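Local atomic coordinates of putative Nitroreductase (Anabaena variabilis ATCC 29413, PDB entry 3EO7), a protein that binds flavin mononucleotide and, as a putative member of the nitroreductase family, probably acts as a flavin-dependent oxidoreductase. Residues A[143-146]-A[147-150]; A[222-226]-A[227-231]; A[303-306]-A[307-310]; A[353-356]-A[357-361]. All coordinates share one frame; numbering follows the deposited sequence. Where two conformers were deposited one is given.

Interaction 1 of 4, residues A[143-146]-A[147-150]; sequences VWQS and LQEA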
# COMPACT_ATOMS: atom_id res chain seq x y z
N VAL A 143 -4.31 27.14 -3.62
CA VAL A 143 -5.17 26.17 -2.95
C VAL A 143 -4.57 25.67 -1.63
O VAL A 143 -5.20 24.89 -0.92
CB VAL A 143 -5.39 24.93 -3.85
CG1 VAL A 143 -6.08 25.30 -5.19
CG2 VAL A 143 -4.07 24.20 -4.11
N TRP A 144 -3.37 26.14 -1.28
CA TRP A 144 -2.67 25.59 -0.12
C TRP A 144 -3.44 25.75 1.19
O TRP A 144 -3.58 24.78 1.96
CB TRP A 144 -1.26 26.17 0.00
CG TRP A 144 -0.34 25.32 0.79
CD1 TRP A 144 0.05 25.50 2.07
CD2 TRP A 144 0.27 24.10 0.35
NE1 TRP A 144 0.90 24.50 2.45
CE2 TRP A 144 1.06 23.63 1.40
CE3 TRP A 144 0.25 23.39 -0.85
CZ2 TRP A 144 1.83 22.48 1.30
CZ3 TRP A 144 1.02 22.25 -0.95
CH2 TRP A 144 1.79 21.79 0.12
N GLN A 145 -3.96 26.95 1.45
CA GLN A 145 -4.71 27.16 2.66
C GLN A 145 -5.92 26.23 2.76
O GLN A 145 -6.22 25.71 3.85
CB GLN A 145 -5.11 28.62 2.84
CG GLN A 145 -5.80 28.83 4.17
CD GLN A 145 -6.01 30.27 4.49
OE1 GLN A 145 -5.16 31.11 4.21
NE2 GLN A 145 -7.14 30.57 5.11
N SER A 146 -6.62 26.01 1.65
CA SER A 146 -7.76 25.08 1.63
C SER A 146 -7.31 23.66 2.00
O SER A 146 -8.02 22.92 2.69
CB SER A 146 -8.50 25.09 0.28
OG SER A 146 -7.70 24.65 -0.80
N LEU A 147 -6.12 23.27 1.54
CA LEU A 147 -5.58 21.96 1.87
C LEU A 147 -5.23 21.91 3.35
O LEU A 147 -5.50 20.92 4.03
CB LEU A 147 -4.36 21.62 0.99
CG LEU A 147 -3.79 20.20 1.24
CD1 LEU A 147 -4.86 19.07 1.07
CD2 LEU A 147 -2.61 20.01 0.29
N GLN A 148 -4.64 22.99 3.86
CA GLN A 148 -4.34 23.07 5.27
C GLN A 148 -5.61 22.94 6.11
O GLN A 148 -5.66 22.13 7.00
CB GLN A 148 -3.62 24.38 5.59
CG GLN A 148 -2.18 24.42 5.08
CD GLN A 148 -1.51 25.73 5.37
OE1 GLN A 148 -1.88 26.79 4.81
NE2 GLN A 148 -0.51 25.69 6.28
N GLU A 149 -6.67 23.68 5.78
CA GLU A 149 -7.92 23.60 6.56
C GLU A 149 -8.50 22.16 6.52
O GLU A 149 -8.94 21.60 7.55
CB GLU A 149 -8.93 24.62 6.01
CG GLU A 149 -8.51 26.06 6.29
CD GLU A 149 -9.26 27.10 5.45
OE1 GLU A 149 -9.85 26.74 4.41
OE2 GLU A 149 -9.20 28.29 5.82
N ALA A 150 -8.45 21.55 5.34
CA ALA A 150 -8.97 20.20 5.14
C ALA A 150 -8.18 19.18 5.93
O ALA A 150 -8.71 18.14 6.30
CB ALA A 150 -8.97 19.84 3.64
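Leu147 N reaches Val143 O at 3.1 Å, as in a regular helical turn, at the start of the short helix 144-150. Three more backbone bonds of the i to i+4 kind follow: Gln148 N to Trp144 O, Glu149 N to Gln145 O and Ala150 N to Ser146 O. A short approach of Ser146 OG to Val143 O is doubtful, since it holds for one of two modelled serine conformers.

One side-chain bond spans a turn on the outer face. Gln145 NE2 meets Glu149 OE2 at 3.2 Å, and the N-H points almost straight at the oxygen (178°). The carboxylate oxygen lies in the amide plane of Gln145, but the amide comes from above the carboxylate plane. The two flat groups stand nearly perpendicular, 82° apart. Gln145 has CG anti to its N (chi1 -176°), which carries the extended chain along toward Glu149.

On the inner side, Gln148 crosses Trp144 at about a right angle. Gln148 OE1 lies 3.6 Å from Trp144 CD1, a van der Waals approach. Leu147 CD2 comes loosely to Trp144 CZ3, 4.4 Å away. The indole NE1 is bonded to Leu157 O.

Trp144 and Leu147 pack on Val114 of strand 109-115. Leu147 and Gln148 touch Leu157 of helix 155-159. Leu147 and Ala150 rest against helix 215-222.

Interaction 2 of 4, residues A[222-226]-A[227-231]; sequences LYIDP and LQEGA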
# COMPACT_ATOMS: atom_id res chain seq x y z
N LEU A 222 -9.70 19.07 -5.06
CA LEU A 222 -9.24 18.43 -6.29
C LEU A 222 -10.19 18.52 -7.48
O LEU A 222 -9.79 18.23 -8.61
CB LEU A 222 -8.97 16.95 -6.03
CG LEU A 222 -7.78 16.67 -5.13
CD1 LEU A 222 -7.73 15.14 -4.84
CD2 LEU A 222 -6.48 17.19 -5.80
N TYR A 223 -11.44 18.88 -7.19
CA TYR A 223 -12.53 19.02 -8.16
C TYR A 223 -12.89 17.68 -8.82
O TYR A 223 -13.14 17.60 -10.03
CB TYR A 223 -12.23 20.10 -9.20
CG TYR A 223 -13.49 20.65 -9.83
CD1 TYR A 223 -14.39 21.40 -9.07
CD2 TYR A 223 -13.80 20.41 -11.16
CE1 TYR A 223 -15.56 21.90 -9.63
CE2 TYR A 223 -14.97 20.90 -11.72
CZ TYR A 223 -15.84 21.64 -10.95
OH TYR A 223 -16.99 22.13 -11.51
N ILE A 224 -12.98 16.65 -7.98
CA ILE A 224 -13.32 15.32 -8.42
C ILE A 224 -14.74 14.95 -7.96
O ILE A 224 -15.26 15.50 -6.97
CB ILE A 224 -12.28 14.27 -7.93
CG1 ILE A 224 -12.21 14.19 -6.41
CG2 ILE A 224 -10.94 14.57 -8.59
CD1 ILE A 224 -11.32 13.13 -5.88
N ASP A 225 -15.36 14.03 -8.67
CA ASP A 225 -16.71 13.57 -8.34
C ASP A 225 -16.58 12.55 -7.23
O ASP A 225 -16.12 11.44 -7.46
CB ASP A 225 -17.32 12.93 -9.60
CG ASP A 225 -18.68 12.36 -9.37
OD1 ASP A 225 -19.11 12.24 -8.23
OD2 ASP A 225 -19.32 11.96 -10.37
N PRO A 226 -17.09 12.87 -6.01
CA PRO A 226 -16.89 11.93 -4.92
C PRO A 226 -17.67 10.61 -4.97
O PRO A 226 -17.42 9.73 -4.15
CB PRO A 226 -17.25 12.76 -3.68
CG PRO A 226 -18.11 13.73 -4.10
CD PRO A 226 -17.77 14.09 -5.55
N LEU A 227 -18.60 10.47 -5.90
CA LEU A 227 -19.23 9.18 -6.11
C LEU A 227 -18.34 8.29 -6.97
O LEU A 227 -18.53 7.08 -6.99
CB LEU A 227 -20.61 9.28 -6.79
CG LEU A 227 -21.75 9.86 -5.99
CD1 LEU A 227 -23.07 9.77 -6.83
CD2 LEU A 227 -21.86 9.17 -4.65
N GLN A 228 -17.39 8.89 -7.71
CA GLN A 228 -16.51 8.13 -8.59
C GLN A 228 -15.08 8.03 -8.08
O GLN A 228 -14.37 7.08 -8.42
CB GLN A 228 -16.51 8.71 -10.01
CG GLN A 228 -17.92 8.78 -10.63
CD GLN A 228 -18.63 7.42 -10.64
OE1 GLN A 228 -18.01 6.40 -10.93
NE2 GLN A 228 -19.94 7.41 -10.31
N GLU A 229 -14.66 8.99 -7.25
CA GLU A 229 -13.25 9.06 -6.88
C GLU A 229 -13.15 9.72 -5.53
O GLU A 229 -13.96 10.57 -5.19
CB GLU A 229 -12.50 9.86 -7.94
CG GLU A 229 -11.00 9.90 -7.81
CD GLU A 229 -10.32 10.75 -8.88
OE1 GLU A 229 -11.01 11.15 -9.90
OE2 GLU A 229 -9.09 11.03 -8.74
N GLY A 230 -12.21 9.27 -4.71
CA GLY A 230 -12.03 9.91 -3.41
C GLY A 230 -10.61 9.81 -2.88
O GLY A 230 -9.96 8.77 -3.01
N ALA A 231 -10.14 10.90 -2.32
CA ALA A 231 -8.84 10.97 -1.69
C ALA A 231 -8.75 10.00 -0.50
O ALA A 231 -9.66 9.93 0.32
CB ALA A 231 -8.60 12.40 -1.19
O HOH W 1 -15.34 10.15 -2.43
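Asp225 O is gripped by two backbone N-H groups that follow it in the chain. Gln228 N and Glu229 N both come to 2.9 Å from Asp225 O. The first lies above the carbonyl plane. The second lies nearly along the C=O axis, although the hydrogen bond from Glu229 N is bent at the hydrogen (137°). The side chain of the same aspartate adds a third bond, with Asp225 OD1 accepting from Leu227 N at 3.0 Å. This N-H meets the carboxylate from above its plane. With chi1 at 177° the Asp225 carboxylate swings away from its own N and over the chain that follows.

A C-H contact and a water join Pro226 to Glu229. Pro226 CA sends its C-H to Glu229 O, 3.2 Å away and nearly straight. Water 1 lies between Pro226 O and Glu229 O.

Packing comes next. Asp225 and Gln228 run side by side, with Gln228 CG 3.5 Å from Asp225 OD2. Ile224 crosses the extended Glu229 chain at about a right angle. Ile224 CD1 touches Glu229 CG at 3.8 Å, and Ile224 CG2 lies 3.7 Å from Glu229 OE1. The buried carboxylate of Glu229 has its polar partners elsewhere in the fold: a salt bridge to Lys41 and hydrogen bonds to Thr167 and Tyr112.

Helix 215-222 ends in a Schellman motif with positive phi at Tyr223. An Asx turn at Asp225 then leads the chain into strand 229-239, which pairs with strand 162-169 in the seven-stranded antiparallel sheet.

Interaction 3 of 4, residues A[303-306]-A[307-310]; sequences YNFP and FCLK. With PGR (R-1,2-propanediol), chain S.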
# COMPACT_ATOMS: atom_id res chain seq x y z
N TYR A 303 1.58 -10.72 20.91
CA TYR A 303 1.44 -12.11 21.36
C TYR A 303 2.74 -12.68 21.90
O TYR A 303 3.66 -12.93 21.14
CB TYR A 303 0.93 -12.98 20.21
CG TYR A 303 -0.47 -12.64 19.78
CD1 TYR A 303 -1.56 -12.98 20.59
CD2 TYR A 303 -0.73 -11.96 18.60
CE1 TYR A 303 -2.86 -12.69 20.22
CE2 TYR A 303 -2.03 -11.66 18.22
CZ TYR A 303 -3.10 -12.03 19.04
OH TYR A 303 -4.39 -11.72 18.70
N ASN A 304 2.81 -12.92 23.19
CA ASN A 304 4.04 -13.40 23.76
C ASN A 304 4.35 -14.84 23.34
O ASN A 304 5.54 -15.18 23.16
CB ASN A 304 3.99 -13.33 25.29
CG ASN A 304 4.00 -11.89 25.81
OD1 ASN A 304 4.64 -11.00 25.23
ND2 ASN A 304 3.31 -11.67 26.93
N PHE A 305 3.32 -15.69 23.24
CA PHE A 305 3.54 -17.15 23.00
C PHE A 305 4.77 -17.63 23.80
O PHE A 305 5.73 -18.19 23.24
CB PHE A 305 3.69 -17.46 21.49
CG PHE A 305 2.47 -17.18 20.69
CD1 PHE A 305 1.30 -17.92 20.90
CD2 PHE A 305 2.46 -16.23 19.70
CE1 PHE A 305 0.16 -17.66 20.14
CE2 PHE A 305 1.33 -15.97 18.96
CZ PHE A 305 0.18 -16.67 19.18
N PRO A 306 4.75 -17.44 25.14
CA PRO A 306 5.98 -17.67 25.93
C PRO A 306 6.49 -19.11 26.01
O PRO A 306 7.67 -19.33 26.28
CB PRO A 306 5.58 -17.20 27.33
CG PRO A 306 4.11 -17.35 27.37
CD PRO A 306 3.61 -17.05 26.00
N PHE A 307 5.61 -20.08 25.78
CA PHE A 307 6.00 -21.46 25.87
C PHE A 307 6.16 -22.12 24.52
O PHE A 307 6.22 -23.34 24.44
CB PHE A 307 4.98 -22.20 26.71
CG PHE A 307 4.77 -21.58 28.05
CD1 PHE A 307 5.84 -21.36 28.90
CD2 PHE A 307 3.52 -21.13 28.44
CE1 PHE A 307 5.67 -20.75 30.13
CE2 PHE A 307 3.33 -20.55 29.67
CZ PHE A 307 4.41 -20.34 30.51
N CYS A 308 6.24 -21.32 23.47
CA CYS A 308 6.46 -21.77 22.10
C CYS A 308 7.92 -21.57 21.71
O CYS A 308 8.60 -20.68 22.20
CB CYS A 308 5.59 -20.98 21.12
SG CYS A 308 3.84 -21.38 21.22
N LEU A 309 8.38 -22.42 20.80
CA LEU A 309 9.73 -22.32 20.27
C LEU A 309 9.97 -20.97 19.61
O LEU A 309 9.19 -20.53 18.78
CB LEU A 309 9.98 -23.41 19.24
CG LEU A 309 11.35 -23.38 18.52
CD1 LEU A 309 12.50 -23.57 19.51
CD2 LEU A 309 11.33 -24.45 17.41
N LYS A 310 11.04 -20.30 20.02
CA LYS A 310 11.39 -19.01 19.41
C LYS A 310 12.76 -19.07 18.75
O LYS A 310 13.70 -19.70 19.27
CB LYS A 310 11.22 -17.85 20.39
CG LYS A 310 12.08 -17.87 21.63
CD LYS A 310 11.71 -16.72 22.60
CE LYS A 310 10.20 -16.59 22.69
NZ LYS A 310 9.66 -15.64 23.63
C1 PGR S . 5.50 -24.98 20.17
C2 PGR S . 5.00 -26.07 19.20
C3 PGR S . 3.96 -25.48 18.24
O1 PGR S . 6.32 -24.00 19.53
O2 PGR S . 6.04 -26.77 18.50
O HOH W 2 7.66 -14.26 24.45
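Cys308 N bonds to Phe305 O at 3.2 Å, from above the carbonyl plane, and closes a tight turn in this surface loop. Cys308 SG packs against Phe305 CB at 3.9 Å. Cys308 SG also lies oblique to the Phe305 ring, 5.3 Å from its centroid, in a sulfur-aromatic contact. At the corner, Pro306 CG sits over one face of Phe307, offset toward the rim, in a CH-pi contact. It is 16° off the normal through the ring centre.

Past the turn, Leu309 N bonds to O1 of a propanediol, probably from the crystallisation liquor. Asn304 O and Lys310 NZ are 4.2 Å apart. In the one lysine conformer considered here, water 2 lies between them, giving a proton to Asn304 O and accepting one from Lys310 NZ. This bridge is doubtful, because the lysine was modelled in two conformers. Lys310 NZ also has a long, weak ion pair with Glu405.

Phe305 touches Ile409 and meets Tyr398 edge-to-face. The backbone from Phe305 to Cys308 forms a type I beta turn, which leads into strand 310-312 at the edge of the mixed sheet.

Interaction 4 of 4, residues A[353-356]-A[357-361]; sequences LLDF and TYQPQ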
# COMPACT_ATOMS: atom_id res chain seq x y z
N LEU A 353 14.43 -10.37 4.02
CA LEU A 353 13.13 -9.81 3.62
C LEU A 353 12.45 -9.14 4.81
O LEU A 353 11.95 -8.01 4.70
CB LEU A 353 12.21 -10.90 3.06
CG LEU A 353 12.69 -11.66 1.84
CD1 LEU A 353 11.63 -12.70 1.44
CD2 LEU A 353 13.00 -10.68 0.74
N LEU A 354 12.44 -9.83 5.95
CA LEU A 354 11.80 -9.30 7.15
C LEU A 354 12.54 -8.07 7.67
O LEU A 354 11.92 -7.13 8.18
CB LEU A 354 11.72 -10.37 8.24
CG LEU A 354 10.85 -11.58 7.93
CD1 LEU A 354 10.93 -12.65 9.09
CD2 LEU A 354 9.41 -11.13 7.65
N ASP A 355 13.85 -8.08 7.56
CA ASP A 355 14.66 -6.96 8.03
C ASP A 355 14.35 -5.68 7.26
O ASP A 355 14.14 -4.64 7.85
CB ASP A 355 16.15 -7.30 7.90
CG ASP A 355 17.04 -6.25 8.53
OD1 ASP A 355 17.01 -6.11 9.77
OD2 ASP A 355 17.79 -5.59 7.77
N PHE A 356 14.30 -5.78 5.94
CA PHE A 356 14.04 -4.61 5.11
C PHE A 356 12.61 -4.11 5.33
O PHE A 356 12.35 -2.92 5.32
CB PHE A 356 14.30 -4.88 3.65
CG PHE A 356 13.96 -3.70 2.78
CD1 PHE A 356 14.75 -2.56 2.85
CD2 PHE A 356 12.88 -3.70 1.94
CE1 PHE A 356 14.46 -1.44 2.07
CE2 PHE A 356 12.59 -2.57 1.13
CZ PHE A 356 13.38 -1.44 1.22
N THR A 357 11.68 -5.04 5.53
CA THR A 357 10.27 -4.69 5.63
C THR A 357 9.94 -4.09 6.99
O THR A 357 9.26 -3.06 7.06
CB THR A 357 9.41 -5.92 5.37
OG1 THR A 357 9.72 -6.44 4.07
CG2 THR A 357 7.89 -5.60 5.51
N TYR A 358 10.40 -4.74 8.05
CA TYR A 358 10.07 -4.37 9.44
C TYR A 358 11.11 -3.66 10.29
O TYR A 358 10.77 -3.22 11.39
CB TYR A 358 9.62 -5.63 10.20
CG TYR A 358 8.37 -6.28 9.65
CD1 TYR A 358 7.13 -5.90 10.09
CD2 TYR A 358 8.44 -7.28 8.69
CE1 TYR A 358 5.96 -6.51 9.61
CE2 TYR A 358 7.28 -7.89 8.19
CZ TYR A 358 6.05 -7.49 8.67
OH TYR A 358 4.90 -8.09 8.22
N GLN A 359 12.35 -3.59 9.81
CA GLN A 359 13.49 -3.01 10.55
C GLN A 359 14.16 -1.91 9.74
O GLN A 359 15.38 -1.96 9.45
CB GLN A 359 14.48 -4.12 10.92
CG GLN A 359 13.85 -5.39 11.51
CD GLN A 359 13.16 -5.23 12.87
OE1 GLN A 359 13.57 -4.41 13.72
NE2 GLN A 359 12.12 -6.05 13.10
N PRO A 360 13.37 -0.88 9.36
CA PRO A 360 13.92 0.20 8.53
C PRO A 360 15.07 0.94 9.21
O PRO A 360 15.90 1.53 8.51
CB PRO A 360 12.72 1.10 8.28
CG PRO A 360 11.83 0.86 9.46
CD PRO A 360 11.97 -0.61 9.73
N GLN A 361 15.14 0.88 10.53
CA GLN A 361 16.23 1.53 11.27
C GLN A 361 17.60 0.96 10.91
O GLN A 361 18.62 1.59 11.13
CB GLN A 361 16.01 1.46 12.76
CG GLN A 361 16.26 0.12 13.44
CD GLN A 361 15.13 -0.89 13.28
OE1 GLN A 361 14.09 -0.63 12.66
NE2 GLN A 361 15.33 -2.08 13.84
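The last turn of helix 347-358 is held by backbone bonds from Thr357 N to Leu353 O, Tyr358 N to Leu354 O and Gln359 N to Asp355 O, and Gln359 then leaves helical geometry. Thr357 OG1 adds a second bond to Leu353 O, at 2.8 Å. The hydroxyl and the N-H reach this oxygen from opposite faces of the carbonyl plane. A Thr357 chi1 of -59° turns the hydroxyl back along the helix, toward Leu353 O.

Leu354 CD2 packs on Tyr358 CE2 at 3.9 Å, with the two side chains crossing at a slant. Leu354 O lies at the edge of the tyrosine ring, in its plane, 3.5 Å from Tyr358 CD2. Thr357 CG2 sits over one face of that ring, offset toward the rim. The Tyr358 hydroxyl is bonded to Thr382 and His437.

The helix is the connection of a beta-alpha-beta unit, between strands 345-346 and 381-390. Its Phe356 and Thr357 side chains touch helix 452-473, and Arg466 of that helix makes a cation-pi contact with Phe356.

Asp355 and Gln359 meet at about a right angle, with Gln359 CB 3.4 Å from Asp355 OD1. That oxygen is bonded to Asn362. Beyond the helix, Gln361 NE2 bonds to Gln359 OE1 at 2.9 Å, in the plane of both amides. Gln359 NE2 turns to Pro401 O and Tyr399.

How the interactions relate
The four contacts are local and follow one another along the chain without touching. Interactions 1 and 2 belong to the first nitroreductase-like region of the chain, with centres about 17 Å apart. Helix 215-222 links them: interaction 1 packs on it, and interaction 2 begins at its end. Interaction 4 lies in the second such region, its centre about 35 Å from those of interactions 1 and 2. Interaction 3 is about 21 Å from interaction 4 between centres, and both lie beside elements of the mixed sheet. Interaction 4 comes within about 10 Å of the flavin site, between the side chains of Phe356 and Arg334. The other three lie away from the known flavin-binding residues.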